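Local coordinates for protein cystathionine beta-lyases/cystathionine gamma-synthases (Corynebacterium glutamicum, PDB 5X5H) that probably catalyses the pyridoxal phosphate-dependent condensation of O-succinyl-L-homoserine with L-cysteine to cystathionine and succinate, a step of methionine biosynthesis, at residues 65-70 with 214-219; 185-190 with 256-261. All coordinates share one frame; numbering follows the deposited sequence.

Contact 1 of 2, residues 65-70 with 214-219; sequences QTVAAL and GGLVVT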
ATOM      1  N   GLN A  65     -19.947  -0.052  -6.412  1.00 11.76           N
ATOM      2  CA  GLN A  65     -21.232  -0.577  -5.981  1.00 11.88           C
ATOM      3  C   GLN A  65     -21.662   0.001  -4.677  1.00 12.53           C
ATOM      4  O   GLN A  65     -22.846   0.177  -4.396  1.00 13.11           O
ATOM      5  CB  GLN A  65     -21.181  -2.117  -5.952  1.00 14.05           C
ATOM      6  CG  GLN A  65     -21.054  -2.714  -7.341  1.00 16.64           C
ATOM      7  CD  GLN A  65     -22.200  -2.466  -8.224  1.00 22.29           C
ATOM      8  OE1 GLN A  65     -22.144  -1.749  -9.251  1.00 28.91           O
ATOM      9  NE2 GLN A  65     -23.353  -2.948  -7.780  1.00 22.57           N
ATOM     10  N   THR A  66     -20.723   0.320  -3.787  1.00 10.49           N
ATOM     11  CA  THR A  66     -20.986   0.880  -2.502  1.00 12.32           C
ATOM     12  C   THR A  66     -21.555   2.293  -2.712  1.00 12.44           C
ATOM     13  O   THR A  66     -22.590   2.655  -2.182  1.00 11.99           O
ATOM     14  CB  THR A  66     -19.805   0.914  -1.581  1.00 12.81           C
ATOM     15  OG1 THR A  66     -19.197  -0.372  -1.442  1.00 14.05           O
ATOM     16  CG2 THR A  66     -20.204   1.363  -0.199  1.00 13.11           C
ATOM     17  N   VAL A  67     -20.827   3.171  -3.397  1.00 11.67           N
ATOM     18  CA  VAL A  67     -21.334   4.528  -3.599  1.00 11.44           C
ATOM     19  C   VAL A  67     -22.674   4.554  -4.382  1.00 12.30           C
ATOM     20  O   VAL A  67     -23.570   5.357  -4.043  1.00 12.70           O
ATOM     21  CB  VAL A  67     -20.257   5.407  -4.228  1.00 11.78           C
ATOM     22  CG1 VAL A  67     -20.811   6.855  -4.498  1.00 13.13           C
ATOM     23  CG2 VAL A  67     -19.014   5.492  -3.337  1.00 12.97           C
ATOM     24  N   ALA A  68     -22.799   3.694  -5.367  1.00 11.20           N
ATOM     25  CA  ALA A  68     -24.073   3.597  -6.073  1.00 12.56           C
ATOM     26  C   ALA A  68     -25.179   3.321  -5.031  1.00 13.71           C
ATOM     27  O   ALA A  68     -26.265   4.017  -5.019  1.00 13.48           O
ATOM     28  CB  ALA A  68     -24.010   2.545  -7.112  1.00 13.37           C
ATOM     29  N   ALA A  69     -25.027   2.341  -4.157  1.00 11.66           N
ATOM     30  CA  ALA A  69     -26.076   1.997  -3.205  1.00 11.85           C
ATOM     31  C   ALA A  69     -26.397   3.168  -2.334  1.00 11.52           C
ATOM     32  O   ALA A  69     -27.593   3.451  -2.015  1.00 13.60           O
ATOM     33  CB  ALA A  69     -25.658   0.808  -2.325  1.00 13.57           C
ATOM     34  N   LEU A  70     -25.399   3.967  -1.902  1.00 11.30           N
ATOM     35  CA  LEU A  70     -25.595   5.111  -0.973  1.00 11.70           C
ATOM     36  C   LEU A  70     -26.358   6.236  -1.667  1.00 12.17           C
ATOM     37  O   LEU A  70     -26.909   7.042  -0.899  1.00 14.38           O
ATOM     38  CB  LEU A  70     -24.266   5.562  -0.502  1.00 12.60           C
ATOM     39  CG  LEU A  70     -23.498   4.558   0.400  1.00 11.30           C
ATOM     40  CD1 LEU A  70     -22.175   5.095   0.687  1.00 12.54           C
ATOM     41  CD2 LEU A  70     -24.284   4.127   1.581  1.00 12.52           C
ATOM     42  N   GLY A 214      -9.781  10.833  -6.114  1.00 10.92           N
ATOM     43  CA  GLY A 214     -10.691   9.965  -6.845  1.00 10.64           C
ATOM     44  C   GLY A 214     -11.989  10.659  -7.230  1.00  9.86           C
ATOM     45  O   GLY A 214     -12.345  11.682  -6.650  1.00 11.04           O
ATOM     46  N   GLY A 215     -12.681  10.104  -8.236  1.00 11.13           N
ATOM     47  CA  GLY A 215     -14.017  10.539  -8.637  1.00 10.44           C
ATOM     48  C   GLY A 215     -14.939   9.416  -8.864  1.00 11.70           C
ATOM     49  O   GLY A 215     -14.491   8.245  -8.970  1.00 11.07           O
ATOM     50  N   LEU A 216     -16.242   9.687  -8.905  1.00 10.50           N
ATOM     51  CA  LEU A 216     -17.192   8.655  -9.113  1.00 11.34           C
ATOM     52  C   LEU A 216     -18.453   9.231  -9.684  1.00 12.82           C
ATOM     53  O   LEU A 216     -18.849  10.340  -9.292  1.00 12.93           O
ATOM     54  CB  LEU A 216     -17.409   7.913  -7.818  1.00 11.85           C
ATOM     55  CG  LEU A 216     -17.710   6.371  -7.859  1.00 13.29           C
ATOM     56  CD1 LEU A 216     -17.147   5.677  -6.692  1.00 15.01           C
ATOM     57  CD2 LEU A 216     -19.189   6.072  -8.084  1.00 13.23           C
ATOM     58  N   VAL A 217     -19.112   8.525 -10.591  1.00 10.70           N
ATOM     59  CA  VAL A 217     -20.379   8.903 -11.224  1.00 11.33           C
ATOM     60  C   VAL A 217     -21.371   7.839 -10.958  1.00 11.98           C
ATOM     61  O   VAL A 217     -21.049   6.648 -11.163  1.00 11.82           O
ATOM     62  CB  VAL A 217     -20.225   9.141 -12.696  1.00 12.13           C
ATOM     63  CG1 VAL A 217     -21.567   9.569 -13.308  1.00 13.03           C
ATOM     64  CG2 VAL A 217     -19.179  10.165 -13.013  1.00 13.12           C
ATOM     65  N   VAL A 218     -22.594   8.226 -10.522  1.00 10.90           N
ATOM     66  CA  VAL A 218     -23.645   7.292 -10.317  1.00 10.94           C
ATOM     67  C   VAL A 218     -24.907   7.661 -11.151  1.00 11.29           C
ATOM     68  O   VAL A 218     -25.124   8.858 -11.474  1.00 11.98           O
ATOM     69  CB  VAL A 218     -24.045   7.096  -8.877  1.00 12.19           C
ATOM     70  CG1 VAL A 218     -22.867   6.608  -8.001  1.00 12.49           C
ATOM     71  CG2 VAL A 218     -24.598   8.353  -8.306  1.00 13.09           C
ATOM     72  N   THR A 219     -25.697   6.651 -11.502  1.00 12.55           N
ATOM     73  CA  THR A 219     -26.895   6.830 -12.309  1.00 13.63           C
ATOM     74  C   THR A 219     -27.802   5.660 -12.153  1.00 14.31           C
ATOM     75  O   THR A 219     -27.365   4.606 -11.787  1.00 14.70           O
ATOM     76  CB  THR A 219     -26.436   7.021 -13.732  1.00 14.32           C
ATOM     77  OG1 THR A 219     -27.578   7.338 -14.634  1.00 15.88           O
ATOM     78  CG2 THR A 219     -25.771   5.860 -14.377  1.00 14.30           C
TER
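Val67 and Leu216 meet tip to tip where helix 58-70 lies against the central mixed sheet of the PLP-binding domain, the fold of the trans-sulfuration enzymes. The two branches of each side chain pair off: Val67 CG2 lies 3.8 Å from Leu216 CD1, while Val67 CG1 is 4.0 Å from Leu216 CD2. Beside this pair Val218 stands at about a right angle to Val67, with its CG1 4.1 Å from Val67 CG1. Leu216 and Val218, two residues apart on strand 215-219, turn their side chains to the same face of the sheet, and their branched hydrocarbon chains suit a buried, wholly apolar meeting with the helix.

No hydrogen bond joins the two segments; the axes of helix 65-70 and strand 215-219 approach to 8.4 Å at an angle of 50°. Ala68 suits the nearest approach of the backbones, since its methyl lets strand and helix close to 5.6 Å between Ala68 CA and Val218 CA. Neighbouring strands pin 215-219 from both edges, 75-79 and 197-201 each bonding to it antiparallel, and Leu251 of helix 241-251 also packs on Val67. With Val218 CG1 anti to the carbonyl carbon (N-CA-CB-CG1 -59°), that methyl is delivered to the helix backbone, 3.8 Å from Ala68 CA.

Contact 2 of 2, residues 185-190 with 256-261; sequences PYLQQP and VRMDRH
The phenol of Tyr186 donates a hydrogen bond to the carboxylate of Asp259, OH to OD2 at 2.7 Å, and the acceptor is met from 44° out of the carboxylate plane. Ring and carboxylate are turned 75° apart, with Asp259 OD1 at the ring edge, in its plane and 3.5 Å from Tyr186 CE2. OD1 also forms a salt bridge with Arg301, which would probably favour the charged carboxylate, so the aspartate serves two partners with its two oxygens.

Away from this polar end the contact is apolar. Tyr186 CG lies anti to the backbone N (chi1 -176°), which carries the ring out to helix 254-273, where CD2 rests 3.7 Å from Met258 CB. Met258, a flexible unbranched chain, bends at both chi2 and chi3 to follow Leu187: its SD comes 3.9 Å from Leu187 CD1 and its CG equally close to Leu187 CG. A tyrosine is apt here because one side chain offers both hydrocarbon for the methionine and a hydroxyl for the partly exposed aspartate.

The short helix 184-187, which follows strand 175-179 of the large sheet, packs through Tyr186 and Leu187 on helix 254-273, while Phe10 of helix 10-16 meets the Tyr186 ring edge-to-face.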
ATOM      1  N   PRO A 185     -23.401  11.631  -0.156  1.00 11.83           N
ATOM      2  CA  PRO A 185     -24.627  10.902  -0.216  1.00 12.41           C
ATOM      3  C   PRO A 185     -25.369  10.765   1.107  1.00 11.75           C
ATOM      4  O   PRO A 185     -26.566  10.515   1.152  1.00 12.83           O
ATOM      5  CB  PRO A 185     -24.208   9.493  -0.722  1.00 13.46           C
ATOM      6  CG  PRO A 185     -22.862   9.662  -1.327  1.00 14.22           C
ATOM      7  CD  PRO A 185     -22.238  10.797  -0.523  1.00 12.77           C
ATOM      8  N   TYR A 186     -24.684  10.983   2.234  1.00 11.00           N
ATOM      9  CA  TYR A 186     -25.296  10.914   3.561  1.00 11.43           C
ATOM     10  C   TYR A 186     -26.281  12.047   3.788  1.00 12.00           C
ATOM     11  O   TYR A 186     -27.267  11.902   4.489  1.00 14.90           O
ATOM     12  CB  TYR A 186     -24.224  10.982   4.628  1.00 11.96           C
ATOM     13  CG  TYR A 186     -24.749  10.833   6.038  1.00 12.69           C
ATOM     14  CD1 TYR A 186     -25.456   9.678   6.378  1.00 14.07           C
ATOM     15  CD2 TYR A 186     -24.548  11.778   6.995  1.00 12.89           C
ATOM     16  CE1 TYR A 186     -25.911   9.494   7.691  1.00 15.04           C
ATOM     17  CE2 TYR A 186     -25.008  11.620   8.269  1.00 14.89           C
ATOM     18  CZ  TYR A 186     -25.623  10.454   8.603  1.00 16.26           C
ATOM     19  OH  TYR A 186     -26.096  10.315   9.951  1.00 18.12           O
ATOM     20  N   LEU A 187     -26.028  13.205   3.150  1.00 12.04           N
ATOM     21  CA  LEU A 187     -26.907  14.404   3.373  1.00 13.43           C
ATOM     22  C   LEU A 187     -27.857  14.639   2.251  1.00 13.18           C
ATOM     23  O   LEU A 187     -28.906  15.308   2.467  1.00 14.37           O
ATOM     24  CB  LEU A 187     -26.072  15.642   3.645  1.00 12.27           C
ATOM     25  CG  LEU A 187     -25.100  15.513   4.848  1.00 13.70           C
ATOM     26  CD1 LEU A 187     -24.401  16.881   5.023  1.00 13.41           C
ATOM     27  CD2 LEU A 187     -25.803  15.091   6.104  1.00 15.40           C
ATOM     28  N   GLN A 188     -27.590  14.189   1.053  1.00 12.60           N
ATOM     29  CA  GLN A 188     -28.417  14.570  -0.070  1.00 12.23           C
ATOM     30  C   GLN A 188     -28.332  13.537  -1.189  1.00 11.33           C
ATOM     31  O   GLN A 188     -27.245  12.977  -1.440  1.00 12.21           O
ATOM     32  CB  GLN A 188     -27.918  15.889  -0.631  1.00 12.84           C
ATOM     33  CG  GLN A 188     -28.685  16.523  -1.809  1.00 13.25           C
ATOM     34  CD  GLN A 188     -28.183  17.946  -2.121  1.00 12.77           C
ATOM     35  OE1 GLN A 188     -28.851  18.946  -1.723  1.00 14.30           O
ATOM     36  NE2 GLN A 188     -27.031  18.084  -2.709  1.00 13.03           N
ATOM     37  N   GLN A 189     -29.468  13.162  -1.807  1.00 12.73           N
ATOM     38  CA  GLN A 189     -29.510  12.123  -2.806  1.00 13.58           C
ATOM     39  C   GLN A 189     -30.206  12.671  -4.058  1.00 13.78           C
ATOM     40  O   GLN A 189     -31.412  12.481  -4.246  1.00 14.21           O
ATOM     41  CB  GLN A 189     -30.162  10.843  -2.260  1.00 14.63           C
ATOM     42  CG  GLN A 189     -29.439  10.234  -1.089  1.00 16.71           C
ATOM     43  CD  GLN A 189     -30.165   9.109  -0.442  1.00 23.19           C
ATOM     44  OE1 GLN A 189     -31.318   9.284  -0.033  1.00 22.33           O
ATOM     45  NE2 GLN A 189     -29.486   7.980  -0.227  1.00 21.78           N
ATOM     46  N   PRO A 190     -29.457  13.377  -4.884  1.00 12.92           N
ATOM     47  CA  PRO A 190     -30.087  14.054  -6.057  1.00 11.99           C
ATOM     48  C   PRO A 190     -30.826  13.162  -6.995  1.00 13.60           C
ATOM     49  O   PRO A 190     -31.763  13.633  -7.672  1.00 13.82           O
ATOM     50  CB  PRO A 190     -28.935  14.762  -6.740  1.00 12.20           C
ATOM     51  CG  PRO A 190     -27.932  14.914  -5.648  1.00 12.14           C
ATOM     52  CD  PRO A 190     -28.054  13.694  -4.736  1.00 12.91           C
ATOM     53  N   VAL A 256     -20.683   8.516  10.537  1.00 10.51           N
ATOM     54  CA  VAL A 256     -20.200   8.976  11.841  1.00 10.59           C
ATOM     55  C   VAL A 256     -19.322  10.220  11.708  1.00 10.90           C
ATOM     56  O   VAL A 256     -19.321  11.089  12.552  1.00 12.25           O
ATOM     57  CB  VAL A 256     -19.564   7.892  12.758  1.00 11.51           C
ATOM     58  CG1 VAL A 256     -20.670   6.867  13.117  1.00 12.78           C
ATOM     59  CG2 VAL A 256     -18.370   7.244  12.104  1.00 11.21           C
ATOM     60  N   ARG A 257     -18.526  10.283  10.622  1.00 10.22           N
ATOM     61  CA  ARG A 257     -17.766  11.479  10.366  1.00  9.91           C
ATOM     62  C   ARG A 257     -18.698  12.642  10.088  1.00 10.66           C
ATOM     63  O   ARG A 257     -18.502  13.707  10.702  1.00  9.92           O
ATOM     64  CB  ARG A 257     -16.779  11.269   9.224  1.00  9.06           C
ATOM     65  CG  ARG A 257     -15.599  10.355   9.598  1.00  9.40           C
ATOM     66  CD  ARG A 257     -14.575  10.214   8.462  1.00  9.53           C
ATOM     67  NE  ARG A 257     -15.032   9.451   7.311  1.00  9.50           N
ATOM     68  CZ  ARG A 257     -15.428   9.876   6.152  1.00  9.62           C
ATOM     69  NH1 ARG A 257     -15.498  11.192   5.903  1.00 10.98           N
ATOM     70  NH2 ARG A 257     -15.767   9.046   5.193  1.00 10.89           N
ATOM     71  N   MET A 258     -19.560  12.493   9.105  1.00 10.57           N
ATOM     72  CA  MET A 258     -20.400  13.640   8.695  1.00 10.45           C
ATOM     73  C   MET A 258     -21.258  14.130   9.847  1.00 10.52           C
ATOM     74  O   MET A 258     -21.461  15.352   9.950  1.00 11.76           O
ATOM     75  CB  MET A 258     -21.161  13.284   7.466  1.00 11.77           C
ATOM     76  CG  MET A 258     -21.914  14.492   6.868  1.00 12.68           C
ATOM     77  SD  MET A 258     -20.866  15.924   6.374  1.00 14.44           S
ATOM     78  CE  MET A 258     -20.647  15.632   4.639  1.00 14.07           C
ATOM     79  N   ASP A 259     -21.767  13.261  10.696  1.00 10.66           N
ATOM     80  CA  ASP A 259     -22.581  13.762  11.799  1.00 11.51           C
ATOM     81  C   ASP A 259     -21.717  14.662  12.702  1.00 12.01           C
ATOM     82  O   ASP A 259     -22.215  15.707  13.162  1.00 12.91           O
ATOM     83  CB  ASP A 259     -23.161  12.661  12.584  1.00 13.36           C
ATOM     84  CG  ASP A 259     -24.479  12.202  11.973  1.00 16.73           C
ATOM     85  OD1 ASP A 259     -25.256  13.033  11.471  1.00 20.41           O
ATOM     86  OD2 ASP A 259     -24.774  11.073  12.230  1.00 24.83           O
ATOM     87  N   ARG A 260     -20.449  14.375  12.911  1.00 10.19           N
ATOM     88  CA  ARG A 260     -19.567  15.179  13.729  1.00 10.96           C
ATOM     89  C   ARG A 260     -19.183  16.444  12.963  1.00 12.19           C
ATOM     90  O   ARG A 260     -19.128  17.545  13.550  1.00 12.00           O
ATOM     91  CB  ARG A 260     -18.364  14.397  14.188  1.00 12.52           C
ATOM     92  CG  ARG A 260     -17.461  15.125  15.183  1.00 14.00           C
ATOM     93  CD  ARG A 260     -18.119  15.423  16.491  1.00 16.67           C
ATOM     94  NE  ARG A 260     -18.704  14.218  17.174  1.00 22.60           N
ATOM     95  CZ  ARG A 260     -18.158  13.397  18.080  1.00 23.90           C
ATOM     96  NH1 ARG A 260     -16.982  13.578  18.556  1.00 21.55           N
ATOM     97  NH2 ARG A 260     -18.855  12.321  18.505  1.00 31.98           N
ATOM     98  N   HIS A 261     -18.890  16.359  11.683  1.00 10.62           N
ATOM     99  CA  HIS A 261     -18.578  17.560  10.889  1.00 10.57           C
ATOM    100  C   HIS A 261     -19.785  18.544  11.021  1.00 11.52           C
ATOM    101  O   HIS A 261     -19.577  19.764  11.165  1.00 11.40           O
ATOM    102  CB  HIS A 261     -18.484  17.203   9.398  1.00 10.19           C
ATOM    103  CG  HIS A 261     -17.233  16.535   8.940  1.00 10.80           C
ATOM    104  ND1 HIS A 261     -16.016  17.142   9.001  1.00 10.73           N
ATOM    105  CD2 HIS A 261     -17.053  15.297   8.353  1.00 10.67           C
ATOM    106  CE1 HIS A 261     -15.130  16.280   8.474  1.00 12.39           C
ATOM    107  NE2 HIS A 261     -15.726  15.167   8.089  1.00 11.67           N
TER

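Contacts 1 and 2 have centres 15 Å apart and touch directly: Leu70 O, near the end of helix 58-70, is 2.8 Å from Gln189 NE2, a probable hydrogen bond, and 3.7 Å from Pro185 CB. Their segments alternate along the chain. Contact 1 reaches the cofactor through Gly214, which touches the pyridoxal phosphate itself, while the Leu216 side chain is about 10 Å from it. Contact 2 stands farther off, the side chain of Met258 being about 12 Å from the bound pyridoxal phosphate. The Val218 side chain is about 5 Å from a bound magnesium ion and about 4 Å from the side chain of Glu71, a magnesium ligand.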